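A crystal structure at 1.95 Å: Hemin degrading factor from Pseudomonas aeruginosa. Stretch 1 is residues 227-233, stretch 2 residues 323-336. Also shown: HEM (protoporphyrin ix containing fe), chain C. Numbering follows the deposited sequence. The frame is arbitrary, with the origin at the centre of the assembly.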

ATOM      1  N   GLN A 227     -10.878   2.490 -17.460  1.00 21.17           N
ATOM      2  CA  GLN A 227      -9.677   2.270 -16.632  1.00 23.99           C
ATOM      3  C   GLN A 227      -9.079   3.616 -16.222  1.00 18.61           C
ATOM      4  O   GLN A 227      -9.290   4.581 -16.879  1.00 16.52           O
ATOM      5  CB  GLN A 227      -8.592   1.466 -17.337  1.00 23.05           C
ATOM      6  CG  GLN A 227      -9.069   0.278 -18.092  1.00 27.76           C
ATOM      7  CD  GLN A 227      -9.834  -0.646 -17.211  1.00 30.51           C
ATOM      8  OE1 GLN A 227     -11.017  -0.842 -17.364  1.00 32.96           O
ATOM      9  NE2 GLN A 227      -9.174  -1.157 -16.243  1.00 33.90           N
ATOM     10  N   ARG A 228      -8.364   3.640 -15.123  1.00 16.02           N
ATOM     11  CA  ARG A 228      -7.888   4.890 -14.632  1.00 16.89           C
ATOM     12  C   ARG A 228      -6.949   5.618 -15.634  1.00 16.83           C
ATOM     13  O   ARG A 228      -7.100   6.760 -15.880  1.00 13.48           O
ATOM     14  CB  ARG A 228      -7.168   4.731 -13.314  1.00 13.65           C
ATOM     15  CG  ARG A 228      -6.843   6.075 -12.715  1.00 17.20           C
ATOM     16  CD  ARG A 228      -6.111   6.199 -11.391  1.00 14.88           C
ATOM     17  NE  ARG A 228      -7.048   6.165 -10.328  1.00 29.64           N
ATOM     18  CZ  ARG A 228      -7.283   7.076  -9.399  1.00 24.78           C
ATOM     19  NH1 ARG A 228      -6.627   8.177  -9.263  1.00 16.33           N
ATOM     20  NH2 ARG A 228      -8.217   6.822  -8.576  1.00 22.42           N
ATOM     21  N   THR A 229      -6.005   4.908 -16.196  1.00 13.42           N
ATOM     22  CA  THR A 229      -5.080   5.507 -17.166  1.00 13.79           C
ATOM     23  C   THR A 229      -5.838   5.940 -18.409  1.00 15.69           C
ATOM     24  O   THR A 229      -5.541   6.964 -19.020  1.00 13.84           O
ATOM     25  CB  THR A 229      -3.966   4.525 -17.553  1.00 16.11           C
ATOM     26  OG1 THR A 229      -4.535   3.322 -18.100  1.00 16.41           O
ATOM     27  CG2 THR A 229      -3.159   4.170 -16.329  1.00 14.99           C
ATOM     28  N   GLN A 230      -6.825   5.151 -18.781  1.00 18.01           N
ATOM     29  CA  GLN A 230      -7.686   5.440 -19.902  1.00 18.87           C
ATOM     30  C   GLN A 230      -8.444   6.746 -19.712  1.00 18.52           C
ATOM     31  O   GLN A 230      -8.500   7.507 -20.612  1.00 18.30           O
ATOM     32  CB  GLN A 230      -8.674   4.309 -20.069  1.00 17.82           C
ATOM     33  CG  GLN A 230      -9.605   4.358 -21.229  1.00 21.97           C
ATOM     34  CD  GLN A 230     -10.358   3.063 -21.388  1.00 21.38           C
ATOM     35  OE1 GLN A 230     -10.930   2.567 -20.460  1.00 20.99           O
ATOM     36  NE2 GLN A 230     -10.352   2.545 -22.570  1.00 18.29           N
ATOM     37  N   ALA A 231      -8.992   6.977 -18.534  1.00 19.36           N
ATOM     38  CA  ALA A 231      -9.696   8.232 -18.283  1.00 17.01           C
ATOM     39  C   ALA A 231      -8.746   9.433 -18.307  1.00 15.43           C
ATOM     40  O   ALA A 231      -9.118  10.502 -18.770  1.00 11.07           O
ATOM     41  CB  ALA A 231     -10.425   8.170 -16.966  1.00 14.56           C
ATOM     42  N   LEU A 232      -7.537   9.263 -17.774  1.00 16.28           N
ATOM     43  CA  LEU A 232      -6.541  10.336 -17.779  1.00 13.86           C
ATOM     44  C   LEU A 232      -6.223  10.739 -19.214  1.00 13.62           C
ATOM     45  O   LEU A 232      -6.167  11.924 -19.551  1.00 12.80           O
ATOM     46  CB  LEU A 232      -5.261   9.895 -17.063  1.00 11.67           C
ATOM     47  CG  LEU A 232      -5.415   9.456 -15.613  1.00 15.04           C
ATOM     48  CD1 LEU A 232      -4.064   9.155 -14.968  1.00 12.08           C
ATOM     49  CD2 LEU A 232      -6.175  10.502 -14.825  1.00 13.42           C
ATOM     50  N   ARG A 233      -6.068   9.747 -20.054  1.00 15.06           N
ATOM     51  CA  ARG A 233      -5.796   9.870 -21.459  1.00 15.96           C
ATOM     52  C   ARG A 233      -6.921  10.620 -22.179  1.00 18.23           C
ATOM     53  O   ARG A 233      -6.691  11.334 -23.097  1.00 15.43           O
ATOM     54  CB  ARG A 233      -5.819   8.491 -22.053  1.00 22.47           C
ATOM     55  CG  ARG A 233      -4.931   8.273 -23.214  1.00 24.01           C
ATOM     56  CD  ARG A 233      -4.313   6.908 -23.245  1.00 22.00           C
ATOM     57  NE  ARG A 233      -5.238   5.810 -23.391  1.00 23.50           N
ATOM     58  CZ  ARG A 233      -5.214   4.743 -22.616  1.00 21.65           C
ATOM     59  NH1 ARG A 233      -4.350   4.667 -21.645  1.00 22.98           N
ATOM     60  NH2 ARG A 233      -6.056   3.774 -22.793  1.00 23.69           N
ATOM     61  N   TRP A 323       0.199  13.729  -8.542  1.00 10.46           N
ATOM     62  CA  TRP A 323       0.952  12.968  -9.532  1.00  8.97           C
ATOM     63  C   TRP A 323       0.646  11.496  -9.285  1.00 10.42           C
ATOM     64  O   TRP A 323       0.620  11.052  -8.134  1.00  9.73           O
ATOM     65  CB  TRP A 323       2.457  13.200  -9.375  1.00 11.18           C
ATOM     66  CG  TRP A 323       2.937  14.507  -9.945  1.00 12.60           C
ATOM     67  CD1 TRP A 323       2.208  15.654 -10.118  1.00 13.44           C
ATOM     68  CD2 TRP A 323       4.250  14.788 -10.434  1.00 13.52           C
ATOM     69  NE1 TRP A 323       3.003  16.639 -10.671  1.00 14.45           N
ATOM     70  CE2 TRP A 323       4.260  16.129 -10.871  1.00 12.76           C
ATOM     71  CE3 TRP A 323       5.430  14.038 -10.524  1.00 14.03           C
ATOM     72  CZ2 TRP A 323       5.394  16.730 -11.406  1.00 16.81           C
ATOM     73  CZ3 TRP A 323       6.557  14.639 -11.057  1.00 15.85           C
ATOM     74  CH2 TRP A 323       6.531  15.974 -11.491  1.00 14.06           C
ATOM     75  N   GLU A 324       0.398  10.753 -10.360  1.00 10.03           N
ATOM     76  CA  GLU A 324       0.005   9.352 -10.267  1.00  8.45           C
ATOM     77  C   GLU A 324       0.887   8.514 -11.196  1.00  9.77           C
ATOM     78  O   GLU A 324       0.962   8.758 -12.402  1.00  7.49           O
ATOM     79  CB  GLU A 324      -1.501   9.213 -10.571  1.00 11.82           C
ATOM     80  CG  GLU A 324      -2.329  10.163  -9.692  1.00 12.10           C
ATOM     81  CD  GLU A 324      -3.830  10.012  -9.814  1.00 14.21           C
ATOM     82  OE1 GLU A 324      -4.306   9.137 -10.572  1.00 14.02           O
ATOM     83  OE2 GLU A 324      -4.535  10.787  -9.134  1.00 18.72           O
ATOM     84  N   ALA A 325       1.587   7.548 -10.607  1.00 11.50           N
ATOM     85  CA  ALA A 325       2.485   6.669 -11.352  1.00 10.90           C
ATOM     86  C   ALA A 325       1.835   5.295 -11.501  1.00  9.61           C
ATOM     87  O   ALA A 325       1.286   4.744 -10.539  1.00  7.50           O
ATOM     88  CB  ALA A 325       3.804   6.560 -10.637  1.00  8.98           C
ATOM     89  N   PHE A 326       1.885   4.737 -12.679  1.00 10.13           N
ATOM     90  CA  PHE A 326       1.312   3.475 -13.005  1.00 12.04           C
ATOM     91  C   PHE A 326       2.329   2.477 -13.569  1.00 15.37           C
ATOM     92  O   PHE A 326       3.253   2.864 -14.235  1.00 10.21           O
ATOM     93  CB  PHE A 326       0.227   3.630 -14.024  1.00 11.83           C
ATOM     94  CG  PHE A 326      -0.859   4.592 -13.608  1.00 13.03           C
ATOM     95  CD1 PHE A 326      -0.728   5.937 -13.809  1.00 11.21           C
ATOM     96  CD2 PHE A 326      -2.001   4.132 -13.010  1.00 14.28           C
ATOM     97  CE1 PHE A 326      -1.722   6.804 -13.465  1.00 11.01           C
ATOM     98  CE2 PHE A 326      -2.991   4.995 -12.628  1.00 15.12           C
ATOM     99  CZ  PHE A 326      -2.840   6.331 -12.835  1.00 11.87           C
ATOM    100  N   ASP A 327       2.104   1.205 -13.297  1.00 16.40           N
ATOM    101  CA  ASP A 327       2.859   0.116 -13.899  1.00 19.73           C
ATOM    102  C   ASP A 327       2.307  -0.286 -15.270  1.00 19.99           C
ATOM    103  O   ASP A 327       1.327   0.284 -15.666  1.00 19.01           O
ATOM    104  CB  ASP A 327       2.946  -1.069 -12.962  1.00 16.84           C
ATOM    105  CG  ASP A 327       1.651  -1.741 -12.746  1.00 20.59           C
ATOM    106  OD1 ASP A 327       0.746  -1.654 -13.544  1.00 18.32           O
ATOM    107  OD2 ASP A 327       1.567  -2.420 -11.753  1.00 24.39           O
ATOM    108  N   PRO A 328       2.886  -1.288 -15.915  1.00 15.99           N
ATOM    109  CA  PRO A 328       2.434  -1.718 -17.216  1.00 22.56           C
ATOM    110  C   PRO A 328       1.053  -2.322 -17.203  1.00 21.24           C
ATOM    111  O   PRO A 328       0.556  -2.527 -18.243  1.00 25.12           O
ATOM    112  CB  PRO A 328       3.485  -2.736 -17.654  1.00 21.98           C
ATOM    113  CG  PRO A 328       4.712  -2.227 -17.087  1.00 32.97           C
ATOM    114  CD  PRO A 328       4.322  -1.595 -15.754  1.00 33.93           C
ATOM    115  N   ASP A 329       0.518  -2.637 -16.052  1.00 22.09           N
ATOM    116  CA  ASP A 329      -0.817  -3.236 -15.988  1.00 25.32           C
ATOM    117  C   ASP A 329      -1.916  -2.200 -15.739  1.00 26.24           C
ATOM    118  O   ASP A 329      -3.100  -2.545 -15.648  1.00 25.77           O
ATOM    119  CB  ASP A 329      -0.873  -4.335 -14.927  1.00 23.51           C
ATOM    120  CG  ASP A 329       0.043  -5.496 -15.247  1.00 28.82           C
ATOM    121  OD1 ASP A 329       0.223  -5.801 -16.448  1.00 28.35           O
ATOM    122  OD2 ASP A 329       0.585  -6.096 -14.293  1.00 31.31           O
ATOM    123  N   GLY A 330      -1.524  -0.934 -15.642  1.00 22.66           N
ATOM    124  CA  GLY A 330      -2.486   0.129 -15.398  1.00 20.71           C
ATOM    125  C   GLY A 330      -2.787   0.328 -13.924  1.00 19.59           C
ATOM    126  O   GLY A 330      -3.682   1.102 -13.568  1.00 15.51           O
ATOM    127  N   GLU A 331      -2.033  -0.352 -13.062  1.00 17.81           N
ATOM    128  CA  GLU A 331      -2.251  -0.220 -11.626  1.00 15.53           C
ATOM    129  C   GLU A 331      -1.388   0.888 -11.032  1.00 14.03           C
ATOM    130  O   GLU A 331      -0.249   1.096 -11.458  1.00 19.13           O
ATOM    131  CB  GLU A 331      -1.989  -1.550 -10.912  1.00 19.05           C
ATOM    132  CG  GLU A 331      -2.934  -2.681 -11.309  1.00 22.11           C
ATOM    133  CD  GLU A 331      -4.372  -2.465 -10.839  1.00 25.51           C
ATOM    134  OE1 GLU A 331      -4.633  -2.562  -9.621  1.00 34.16           O
ATOM    135  OE2 GLU A 331      -5.250  -2.212 -11.689  1.00 26.84           O
ATOM    136  N   LEU A 332      -1.894   1.577 -10.046  1.00 11.88           N
ATOM    137  CA  LEU A 332      -1.227   2.645  -9.375  1.00 10.62           C
ATOM    138  C   LEU A 332      -0.040   2.154  -8.496  1.00 14.68           C
ATOM    139  O   LEU A 332      -0.216   1.376  -7.582  1.00  9.02           O
ATOM    140  CB  LEU A 332      -2.199   3.267  -8.443  1.00 11.92           C
ATOM    141  CG  LEU A 332      -2.965   4.527  -8.748  1.00 16.56           C
ATOM    142  CD1 LEU A 332      -3.949   4.816  -7.647  1.00 15.52           C
ATOM    143  CD2 LEU A 332      -2.080   5.685  -9.037  1.00 13.43           C
ATOM    144  N   ILE A 333       1.167   2.628  -8.787  1.00  7.11           N
ATOM    145  CA  ILE A 333       2.291   2.471  -7.884  1.00  8.02           C
ATOM    146  C   ILE A 333       2.334   3.320  -6.629  1.00  9.28           C
ATOM    147  O   ILE A 333       2.467   2.864  -5.511  1.00  7.59           O
ATOM    148  CB  ILE A 333       3.618   2.601  -8.678  1.00  7.77           C
ATOM    149  CG1 ILE A 333       3.692   1.575  -9.796  1.00  9.17           C
ATOM    150  CG2 ILE A 333       4.824   2.595  -7.791  1.00  8.96           C
ATOM    151  CD1 ILE A 333       4.655   1.908 -10.885  1.00 13.79           C
ATOM    152  N   VAL A 334       2.205   4.615  -6.852  1.00  6.39           N
ATOM    153  CA  VAL A 334       2.232   5.592  -5.830  1.00  8.07           C
ATOM    154  C   VAL A 334       1.541   6.874  -6.290  1.00  7.52           C
ATOM    155  O   VAL A 334       1.538   7.111  -7.441  1.00  8.04           O
ATOM    156  CB  VAL A 334       3.671   5.918  -5.483  1.00  9.01           C
ATOM    157  CG1 VAL A 334       4.403   6.383  -6.702  1.00 10.79           C
ATOM    158  CG2 VAL A 334       3.790   6.880  -4.340  1.00 10.72           C
ATOM    159  N   GLN A 335       0.969   7.629  -5.395  1.00  8.21           N
ATOM    160  CA  GLN A 335       0.360   8.911  -5.720  1.00 11.58           C
ATOM    161  C   GLN A 335       0.884   9.951  -4.773  1.00 10.69           C
ATOM    162  O   GLN A 335       1.027   9.674  -3.621  1.00 10.52           O
ATOM    163  CB  GLN A 335      -1.140   8.895  -5.517  1.00 10.91           C
ATOM    164  CG  GLN A 335      -1.983   8.089  -6.450  1.00 14.39           C
ATOM    165  CD  GLN A 335      -3.449   8.137  -6.010  1.00 20.69           C
ATOM    166  OE1 GLN A 335      -4.278   8.783  -6.619  1.00 21.43           O
ATOM    167  NE2 GLN A 335      -3.728   7.503  -4.915  1.00 15.81           N
ATOM    168  N   LEU A 336       1.080  11.143  -5.273  1.00 11.42           N
ATOM    169  CA  LEU A 336       1.501  12.248  -4.472  1.00  8.84           C
ATOM    170  C   LEU A 336       0.473  13.377  -4.460  1.00 12.01           C
ATOM    171  O   LEU A 336       0.020  13.759  -5.478  1.00 10.47           O
ATOM    172  CB  LEU A 336       2.807  12.772  -4.987  1.00 10.48           C
ATOM    173  CG  LEU A 336       4.030  12.128  -4.376  1.00 14.36           C
ATOM    174  CD1 LEU A 336       4.054  10.705  -4.794  1.00 14.10           C
ATOM    175  CD2 LEU A 336       5.246  12.878  -4.822  1.00 16.91           C
TER
HETATM  176  CHA HEM C 400      -7.443  11.176  -0.700  1.00 28.73           C
HETATM  177  CHB HEM C 400      -8.023  12.679   3.753  1.00 33.91           C
HETATM  178  CHC HEM C 400     -11.018   9.001   4.546  1.00 26.79           C
HETATM  179  CHD HEM C 400      -9.442   6.982   0.501  1.00 28.76           C
HETATM  180  C1A HEM C 400      -7.414  11.948   0.426  1.00 31.87           C
HETATM  181  C2A HEM C 400      -6.807  13.231   0.536  1.00 27.98           C
HETATM  182  C3A HEM C 400      -6.994  13.646   1.767  1.00 29.10           C
HETATM  183  C4A HEM C 400      -7.662  12.619   2.433  1.00 31.92           C
HETATM  184  CMA HEM C 400      -6.502  14.948   2.331  1.00 32.10           C
HETATM  185  CAA HEM C 400      -6.119  14.025  -0.517  1.00 27.87           C
HETATM  186  CBA HEM C 400      -6.557  15.503  -0.682  1.00 24.17           C
HETATM  187  CGA HEM C 400      -7.903  15.496  -1.311  1.00 30.83           C
HETATM  188  O1A HEM C 400      -8.808  16.211  -0.891  1.00 29.43           O
HETATM  189  O2A HEM C 400      -8.068  14.755  -2.242  1.00 33.39           O
HETATM  190  C1B HEM C 400      -8.920  11.770   4.298  1.00 36.28           C
HETATM  191  C2B HEM C 400      -9.385  11.975   5.605  1.00 34.96           C
HETATM  192  C3B HEM C 400     -10.238  10.977   5.876  1.00 36.84           C
HETATM  193  C4B HEM C 400     -10.269  10.130   4.662  1.00 31.96           C
HETATM  194  CMB HEM C 400      -9.024  13.123   6.499  1.00 33.21           C
HETATM  195  CAB HEM C 400     -10.958  10.868   7.179  1.00 33.97           C
HETATM  196  CBB HEM C 400     -11.349   9.765   7.739  1.00 34.67           C
HETATM  197  C1C HEM C 400     -10.884   8.128   3.532  1.00 26.74           C
HETATM  198  C2C HEM C 400     -11.607   6.962   3.389  1.00 29.46           C
HETATM  199  C3C HEM C 400     -11.176   6.372   2.241  1.00 31.94           C
HETATM  200  C4C HEM C 400     -10.160   7.185   1.664  1.00 29.13           C
HETATM  201  CMC HEM C 400     -12.677   6.463   4.312  1.00 30.96           C
HETATM  202  CAC HEM C 400     -11.664   5.120   1.715  1.00 32.03           C
HETATM  203  CBC HEM C 400     -10.996   4.599   0.729  1.00 32.67           C
HETATM  204  C1D HEM C 400      -8.764   7.989  -0.199  1.00 32.53           C
HETATM  205  C2D HEM C 400      -8.212   7.841  -1.580  1.00 30.74           C
HETATM  206  C3D HEM C 400      -7.680   9.020  -1.890  1.00 28.52           C
HETATM  207  C4D HEM C 400      -7.892   9.873  -0.716  1.00 30.18           C
HETATM  208  CMD HEM C 400      -8.222   6.644  -2.507  1.00 26.64           C
HETATM  209  CAD HEM C 400      -6.989   9.371  -3.182  1.00 28.99           C
HETATM  210  CBD HEM C 400      -7.940  10.206  -4.039  1.00 26.92           C
HETATM  211  CGD HEM C 400      -7.651  10.401  -5.496  1.00 29.60           C
HETATM  212  O1D HEM C 400      -7.676  11.550  -5.882  1.00 24.87           O
HETATM  213  O2D HEM C 400      -7.442   9.493  -6.287  1.00 25.82           O
HETATM  214  NA  HEM C 400      -7.929  11.581   1.612  1.00 29.91           N
HETATM  215  NB  HEM C 400      -9.463  10.672   3.751  1.00 33.17           N
HETATM  216  NC  HEM C 400     -10.051   8.227   2.496  1.00 30.13           N
HETATM  217  ND  HEM C 400      -8.532   9.211   0.253  1.00 30.08           N
HETATM  218 FE   HEM C 400      -9.020   9.900   1.886  1.00 33.94          FE
HETATM  219  O   HOH W   1      -5.586   2.110 -15.356  1.00 18.62           O

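Arg 228, Phe 326 and Thr 229 cover most of the surface in this contact, where the first turn of a helix rests on a beta hairpin. Arg 228 points toward the hairpin, with chi1 and chi2 both t, so the chain is extended through CD. Its NH1 donates a hydrogen bond to Glu 324 OE1 at 2.8 Å, with an angle of 161° at the hydrogen. The opposite charges make this a salt bridge. The same NH1 gives a weak hydrogen bond to HEM O2D at 3.4 Å, so one nitrogen joins the strand to a heme propionate. Both oxygens lie at the edge of the guanidinium, near its plane, where its N-H groups point. Leu 332 CD1 lies over one face, 4.3 Å from Arg 228 NE.

Phe 326 is the apolar centre. Thr 229 CG2 sits 3.6 Å from the centroid of the Phe 326 ring and 15° off its normal, a CH-pi contact over the face. Arg 228 CD meets the ring edge, 3.6 Å from Phe 326 CE2. Leu 232 CD1 packs 3.6 Å from Phe 326 CE1.

Water 1 links the two backbones. It accepts from Thr 229 N at 3.0 Å and donates to Gly 330 O at 2.8 Å. Gly 330 ends a type I turn that begins at Asp 327.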